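Local coordinates for ATP synthase subunit s, mitochondrial (Bos taurus, PDB 3E4G), which regulates mitochondrial ATP synthase, being needed for its proton conduction and blocking a proton leak through an alternative exit pathway, at residues M74-V87 against I98-L112. The protein carries 1 engineered substitution. Sequence-based numbering, arbitrary orientation. Where two conformers were deposited one is given.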
loop_
_atom_site.group_PDB
_atom_site.type_symbol
_atom_site.label_atom_id
_atom_site.label_comp_id
_atom_site.label_asym_id
_atom_site.label_seq_id
_atom_site.Cartn_x
_atom_site.Cartn_y
_atom_site.Cartn_z
ATOM N N MET A 74 -3.300 2.335 8.391
ATOM C CA MET A 74 -2.696 1.296 9.285
ATOM C C MET A 74 -3.504 0.067 9.251
ATOM O O MET A 74 -4.719 0.129 9.146
ATOM C CB MET A 74 -2.389 1.770 10.566
ATOM C CG MET A 74 -3.501 2.070 11.178
ATOM S SD MET A 74 -3.126 2.722 12.899
ATOM C CE MET A 74 -1.868 1.652 13.488
ATOM N N SER A 75 -2.872 -1.048 9.520
ATOM C CA SER A 75 -3.439 -2.314 9.876
ATOM C C SER A 75 -4.690 -2.677 9.141
ATOM O O SER A 75 -4.662 -3.000 7.914
ATOM C CB SER A 75 -3.525 -2.435 11.445
ATOM O OG SER A 75 -4.521 -1.536 11.953
ATOM N N ILE A 76 -5.787 -2.773 9.852
ATOM C CA ILE A 76 -6.991 -3.303 9.243
ATOM C C ILE A 76 -7.535 -2.316 8.180
ATOM O O ILE A 76 -8.398 -2.726 7.387
ATOM C CB ILE A 76 -8.004 -3.899 10.218
ATOM C CG1 ILE A 76 -8.406 -2.744 11.064
ATOM C CG2 ILE A 76 -7.462 -5.167 10.881
ATOM C CD1 ILE A 76 -8.296 -1.239 10.761
ATOM N N GLY A 77 -7.044 -1.061 8.051
ATOM C CA GLY A 77 -7.420 -0.259 6.884
ATOM C C GLY A 77 -7.070 -0.972 5.580
ATOM O O GLY A 77 -7.768 -0.828 4.583
ATOM N N PHE A 78 -5.990 -1.752 5.605
ATOM C CA PHE A 78 -5.580 -2.464 4.399
ATOM C C PHE A 78 -6.540 -3.544 3.982
ATOM O O PHE A 78 -6.415 -4.036 2.844
ATOM C CB PHE A 78 -4.149 -2.993 4.557
ATOM C CG PHE A 78 -3.094 -1.902 4.581
ATOM C CD1 PHE A 78 -2.708 -1.225 3.427
ATOM C CD2 PHE A 78 -2.518 -1.498 5.751
ATOM C CE1 PHE A 78 -1.765 -0.211 3.460
ATOM C CE2 PHE A 78 -1.614 -0.471 5.804
ATOM C CZ PHE A 78 -1.196 0.159 4.661
ATOM N N ASP A 79 -7.522 -3.901 4.802
ATOM C CA ASP A 79 -8.580 -4.775 4.337
ATOM C C ASP A 79 -9.375 -4.153 3.181
ATOM O O ASP A 79 -10.039 -4.888 2.414
ATOM C CB ASP A 79 -9.466 -5.234 5.464
ATOM C CG ASP A 79 -8.762 -6.246 6.418
ATOM O OD1 ASP A 79 -7.672 -6.753 6.110
ATOM O OD2 ASP A 79 -9.346 -6.485 7.465
ATOM N N HIS A 80 -9.312 -2.835 3.020
ATOM C CA HIS A 80 -9.919 -2.223 1.816
ATOM C C HIS A 80 -9.244 -2.708 0.505
ATOM O O HIS A 80 -9.767 -2.485 -0.573
ATOM C CB HIS A 80 -9.786 -0.686 1.828
ATOM C CG HIS A 80 -10.692 0.010 2.812
ATOM N ND1 HIS A 80 -10.282 0.347 4.088
ATOM C CD2 HIS A 80 -11.957 0.464 2.707
ATOM C CE1 HIS A 80 -11.295 0.988 4.673
ATOM N NE2 HIS A 80 -12.319 1.059 3.874
ATOM N N MET A 81 -8.071 -3.261 0.630
ATOM C CA MET A 81 -7.232 -3.715 -0.546
ATOM C C MET A 81 -7.827 -5.055 -1.091
ATOM O O MET A 81 -7.423 -5.463 -2.175
ATOM C CB MET A 81 -5.757 -3.922 -0.157
ATOM C CG MET A 81 -5.066 -2.614 0.326
ATOM S SD MET A 81 -4.958 -1.239 -0.885
ATOM C CE MET A 81 -3.953 -1.978 -2.111
ATOM N N GLU A 82 -8.650 -5.754 -0.300
ATOM C CA GLU A 82 -8.987 -7.150 -0.610
ATOM C C GLU A 82 -9.600 -7.341 -1.944
ATOM O O GLU A 82 -9.376 -8.391 -2.581
ATOM C CB GLU A 82 -9.917 -7.668 0.504
ATOM C CG GLU A 82 -10.002 -9.162 0.529
ATOM C CD GLU A 82 -10.898 -9.686 -0.435
ATOM O OE1 GLU A 82 -11.930 -9.009 -0.728
ATOM O OE2 GLU A 82 -10.700 -10.855 -0.926
ATOM N N GLY A 83 -10.437 -6.431 -2.374
ATOM C CA GLY A 83 -11.226 -6.572 -3.637
ATOM C C GLY A 83 -10.591 -5.956 -4.873
ATOM O O GLY A 83 -11.207 -5.947 -5.959
ATOM N N LEU A 84 -9.414 -5.352 -4.724
ATOM C CA LEU A 84 -8.781 -4.598 -5.833
ATOM C C LEU A 84 -8.028 -5.532 -6.731
ATOM O O LEU A 84 -7.171 -6.318 -6.287
ATOM C CB LEU A 84 -7.805 -3.580 -5.260
ATOM C CG LEU A 84 -8.443 -2.577 -4.252
ATOM C CD1 LEU A 84 -7.375 -1.597 -3.782
ATOM C CD2 LEU A 84 -9.596 -1.841 -4.828
ATOM N N GLN A 85 -8.293 -5.451 -8.057
ATOM C CA GLN A 85 -7.708 -6.422 -8.986
ATOM C C GLN A 85 -6.536 -5.920 -9.777
ATOM O O GLN A 85 -5.829 -6.747 -10.402
ATOM C CB GLN A 85 -8.804 -6.915 -9.983
ATOM C CG GLN A 85 -10.084 -7.420 -9.279
ATOM C CD GLN A 85 -9.808 -8.563 -8.382
ATOM O OE1 GLN A 85 -9.125 -9.531 -8.768
ATOM N NE2 GLN A 85 -10.273 -8.461 -7.140
ATOM N N TYR A 86 -6.291 -4.615 -9.817
ATOM C CA TYR A 86 -5.385 -4.054 -10.823
ATOM C C TYR A 86 -4.322 -3.143 -10.233
ATOM O O TYR A 86 -3.706 -2.334 -10.958
ATOM C CB TYR A 86 -6.174 -3.318 -11.921
ATOM C CG TYR A 86 -7.341 -4.100 -12.438
ATOM C CD1 TYR A 86 -7.168 -5.175 -13.346
ATOM C CD2 TYR A 86 -8.606 -3.777 -12.029
ATOM C CE1 TYR A 86 -8.256 -5.875 -13.821
ATOM C CE2 TYR A 86 -9.738 -4.458 -12.559
ATOM C CZ TYR A 86 -9.523 -5.473 -13.483
ATOM O OH TYR A 86 -10.605 -6.164 -14.022
ATOM N N VAL A 87 -4.054 -3.234 -8.922
ATOM C CA VAL A 87 -3.035 -2.345 -8.296
ATOM C C VAL A 87 -1.641 -2.806 -8.663
ATOM O O VAL A 87 -1.241 -3.935 -8.364
ATOM C CB VAL A 87 -3.241 -2.312 -6.769
ATOM C CG1 VAL A 87 -2.147 -1.408 -6.154
ATOM C CG2 VAL A 87 -4.630 -1.867 -6.390
ATOM N N ILE A 98 2.285 2.633 9.996
ATOM C CA ILE A 98 2.549 1.337 9.299
ATOM C C ILE A 98 3.471 0.511 10.180
ATOM O O ILE A 98 4.427 1.074 10.781
ATOM C CB ILE A 98 3.094 1.593 7.828
ATOM C CG1 ILE A 98 2.015 2.240 7.000
ATOM C CG2 ILE A 98 3.745 0.317 7.187
ATOM C CD1 ILE A 98 2.018 2.234 5.509
ATOM N N GLU A 99 3.283 -0.774 10.191
ATOM C CA GLU A 99 4.178 -1.712 10.870
ATOM C C GLU A 99 4.343 -2.977 9.975
ATOM O O GLU A 99 3.670 -3.144 8.946
ATOM C CB GLU A 99 3.585 -2.111 12.243
ATOM C CG GLU A 99 3.287 -1.028 13.176
ATOM C CD GLU A 99 2.722 -1.469 14.464
ATOM O OE1 GLU A 99 2.646 -2.683 14.703
ATOM O OE2 GLU A 99 2.300 -0.614 15.291
ATOM N N ASP A 100 5.165 -3.875 10.464
ATOM C CA ASP A 100 5.363 -5.155 9.780
ATOM C C ASP A 100 4.035 -5.872 9.522
ATOM O O ASP A 100 3.870 -6.495 8.473
ATOM C CB ASP A 100 6.291 -6.048 10.584
ATOM C CG ASP A 100 7.707 -5.557 10.634
ATOM O OD1 ASP A 100 8.125 -4.770 9.746
ATOM O OD2 ASP A 100 8.471 -6.048 11.542
ATOM N N GLY A 101 3.124 -5.794 10.496
ATOM C CA GLY A 101 1.862 -6.503 10.313
ATOM C C GLY A 101 1.051 -5.956 9.116
ATOM O O GLY A 101 0.311 -6.726 8.487
ATOM N N CYS A 102 1.200 -4.683 8.793
ATOM C CA CYS A 102 0.529 -4.078 7.641
ATOM C C CYS A 102 1.084 -4.708 6.350
ATOM O O CYS A 102 0.345 -5.068 5.421
ATOM C CB CYS A 102 0.771 -2.566 7.595
ATOM S SG CYS A 102 0.225 -1.695 9.129
ATOM N N LEU A 103 2.428 -4.810 6.286
ATOM C CA LEU A 103 3.102 -5.383 5.114
ATOM C C LEU A 103 2.765 -6.871 4.972
ATOM O O LEU A 103 2.545 -7.382 3.873
ATOM C CB LEU A 103 4.597 -5.181 5.190
ATOM C CG LEU A 103 5.003 -3.681 5.227
ATOM C CD1 LEU A 103 6.525 -3.568 5.307
ATOM C CD2 LEU A 103 4.469 -2.913 4.034
ATOM N N GLU A 104 2.687 -7.594 6.115
ATOM C CA GLU A 104 2.279 -8.989 6.135
ATOM C C GLU A 104 0.851 -9.093 5.576
ATOM O O GLU A 104 0.582 -9.962 4.693
ATOM C CB GLU A 104 2.381 -9.566 7.528
ATOM C CG GLU A 104 3.796 -9.729 7.979
ATOM C CD GLU A 104 3.999 -9.910 9.461
ATOM O OE1 GLU A 104 3.050 -9.757 10.235
ATOM O OE2 GLU A 104 5.134 -10.174 9.843
ATOM N N ARG A 105 -0.086 -8.292 6.072
ATOM C CA ARG A 105 -1.448 -8.336 5.599
ATOM C C ARG A 105 -1.538 -8.121 4.081
ATOM O O ARG A 105 -2.225 -8.832 3.345
ATOM C CB ARG A 105 -2.296 -7.277 6.363
ATOM C CG ARG A 105 -3.805 -7.190 6.091
ATOM C CD ARG A 105 -4.508 -6.135 6.965
ATOM N NE ARG A 105 -4.489 -6.504 8.358
ATOM C CZ ARG A 105 -5.219 -7.518 8.927
ATOM N NH1 ARG A 105 -6.240 -8.056 8.264
ATOM N NH2 ARG A 105 -4.949 -7.912 10.117
ATOM N N LEU A 106 -0.799 -7.108 3.613
ATOM C CA LEU A 106 -0.757 -6.837 2.133
ATOM C C LEU A 106 -0.220 -8.044 1.369
ATOM O O LEU A 106 -0.735 -8.427 0.305
ATOM C CB LEU A 106 0.131 -5.667 1.865
ATOM C CG LEU A 106 -0.476 -4.265 2.186
ATOM C CD1 LEU A 106 0.640 -3.225 2.120
ATOM C CD2 LEU A 106 -1.551 -3.910 1.232
ATOM N N SER A 107 0.867 -8.623 1.878
ATOM C CA SER A 107 1.586 -9.698 1.154
ATOM C C SER A 107 0.702 -10.912 0.973
ATOM O O SER A 107 0.976 -11.717 0.061
ATOM C CB SER A 107 2.850 -10.080 1.871
ATOM O OG SER A 107 2.597 -10.829 3.063
ATOM N N GLN A 108 -0.270 -11.121 1.856
ATOM C CA GLN A 108 -1.162 -12.284 1.836
ATOM C C GLN A 108 -2.377 -12.161 0.953
ATOM O O GLN A 108 -3.146 -13.103 0.795
ATOM C CB GLN A 108 -1.593 -12.609 3.309
ATOM C CG GLN A 108 -0.405 -13.141 4.102
ATOM C CD GLN A 108 0.008 -14.421 3.647
ATOM O OE1 GLN A 108 1.255 -14.747 3.579
ATOM N NE2 GLN A 108 -0.888 -15.334 3.364
ATOM N N LEU A 109 -2.574 -10.960 0.356
ATOM C CA LEU A 109 -3.725 -10.747 -0.517
ATOM C C LEU A 109 -3.351 -11.281 -1.903
ATOM O O LEU A 109 -2.501 -10.693 -2.599
ATOM C CB LEU A 109 -4.063 -9.260 -0.565
ATOM C CG LEU A 109 -4.702 -8.744 0.743
ATOM C CD1 LEU A 109 -4.883 -7.248 0.626
ATOM C CD2 LEU A 109 -6.051 -9.506 1.025
ATOM N N GLU A 110 -3.979 -12.393 -2.322
ATOM C CA GLU A 110 -3.626 -13.003 -3.610
ATOM C C GLU A 110 -3.854 -12.054 -4.764
ATOM O O GLU A 110 -3.149 -12.121 -5.771
ATOM C CB GLU A 110 -4.394 -14.329 -3.847
ATOM C CG GLU A 110 -3.966 -15.392 -2.817
ATOM C CD GLU A 110 -4.400 -16.779 -3.259
ATOM O OE1 GLU A 110 -5.598 -16.979 -3.566
ATOM O OE2 GLU A 110 -3.537 -17.653 -3.263
ATOM N N ASN A 111 -4.887 -11.219 -4.657
ATOM C CA ASN A 111 -5.174 -10.230 -5.683
ATOM C C ASN A 111 -3.985 -9.298 -5.885
ATOM O O ASN A 111 -3.675 -8.899 -7.031
ATOM C CB ASN A 111 -6.462 -9.489 -5.389
ATOM C CG ASN A 111 -6.484 -8.876 -3.998
ATOM O OD1 ASN A 111 -6.378 -9.647 -2.978
ATOM N ND2 ASN A 111 -6.631 -7.589 -3.876
ATOM N N LEU A 112 -3.330 -8.872 -4.803
ATOM C CA LEU A 112 -2.128 -8.017 -4.913
ATOM C C LEU A 112 -0.947 -8.812 -5.374
ATOM O O LEU A 112 -0.093 -8.317 -6.136
ATOM C CB LEU A 112 -1.796 -7.352 -3.578
ATOM C CG LEU A 112 -2.865 -6.351 -3.063
ATOM C CD1 LEU A 112 -2.352 -5.709 -1.781
ATOM C CD2 LEU A 112 -3.111 -5.253 -4.092
HETATM O O HOH W 1 -9.244 -8.862 8.726
HETATM O O HOH W 2 -8.172 -11.397 -1.842
HETATM O O HOH W 3 -5.154 -9.174 -9.331
#
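The guanidinium of Arg-105 carries the methyl CG2 of Ile-76 over the centre of one face, 3.7 Å above its plane, while OD1 of Asp-79 sits at its edge. That edge contact is a salt bridge: NH1 of Arg-105 donates to the syn lone pair of Asp-79 OD1 at 2.9 Å, the two planes turned 67° apart, and a water held by Asp-79 OD2 also meets NH1 weakly. Extended through chi1 and chi2, the arginine chain bends at chi3 (-67°), which brings its guanidinium across the carboxylate. The Phe-78 ring has CD1 of Ile-98 at its edge, 3.9 Å from CZ, whereas CB of Cys-102 and CD2 of Leu-106 approach it obliquely. Cys-102 SG does double duty, accepting from the backbone N of Ser-75 (3.2 Å) and of Glu-99. The amide of Asn-111 holds the other end: ND2 donates to Met-81 O and Leu-84 O, both at 2.8 Å and near the amide plane, clasping the type I turn from Met-81 to Leu-84. Between these polar ends, CB of Met-81 presses on CD1 of Leu-109 at 3.5 Å. Consecutive leucine-rich repeats are here joined on the convex side by an apolar core with polar ties at both ends: 3-10 segment 76-81 packs on helix 100-107, the following turn and loop on the start of helix 110-115, with Trp-30 of helix 23-33 edge-to-face with Phe-78, strand 63-69 touching Met-81 and Val-87, and helix 129-134 continuing the row beyond Glu-104.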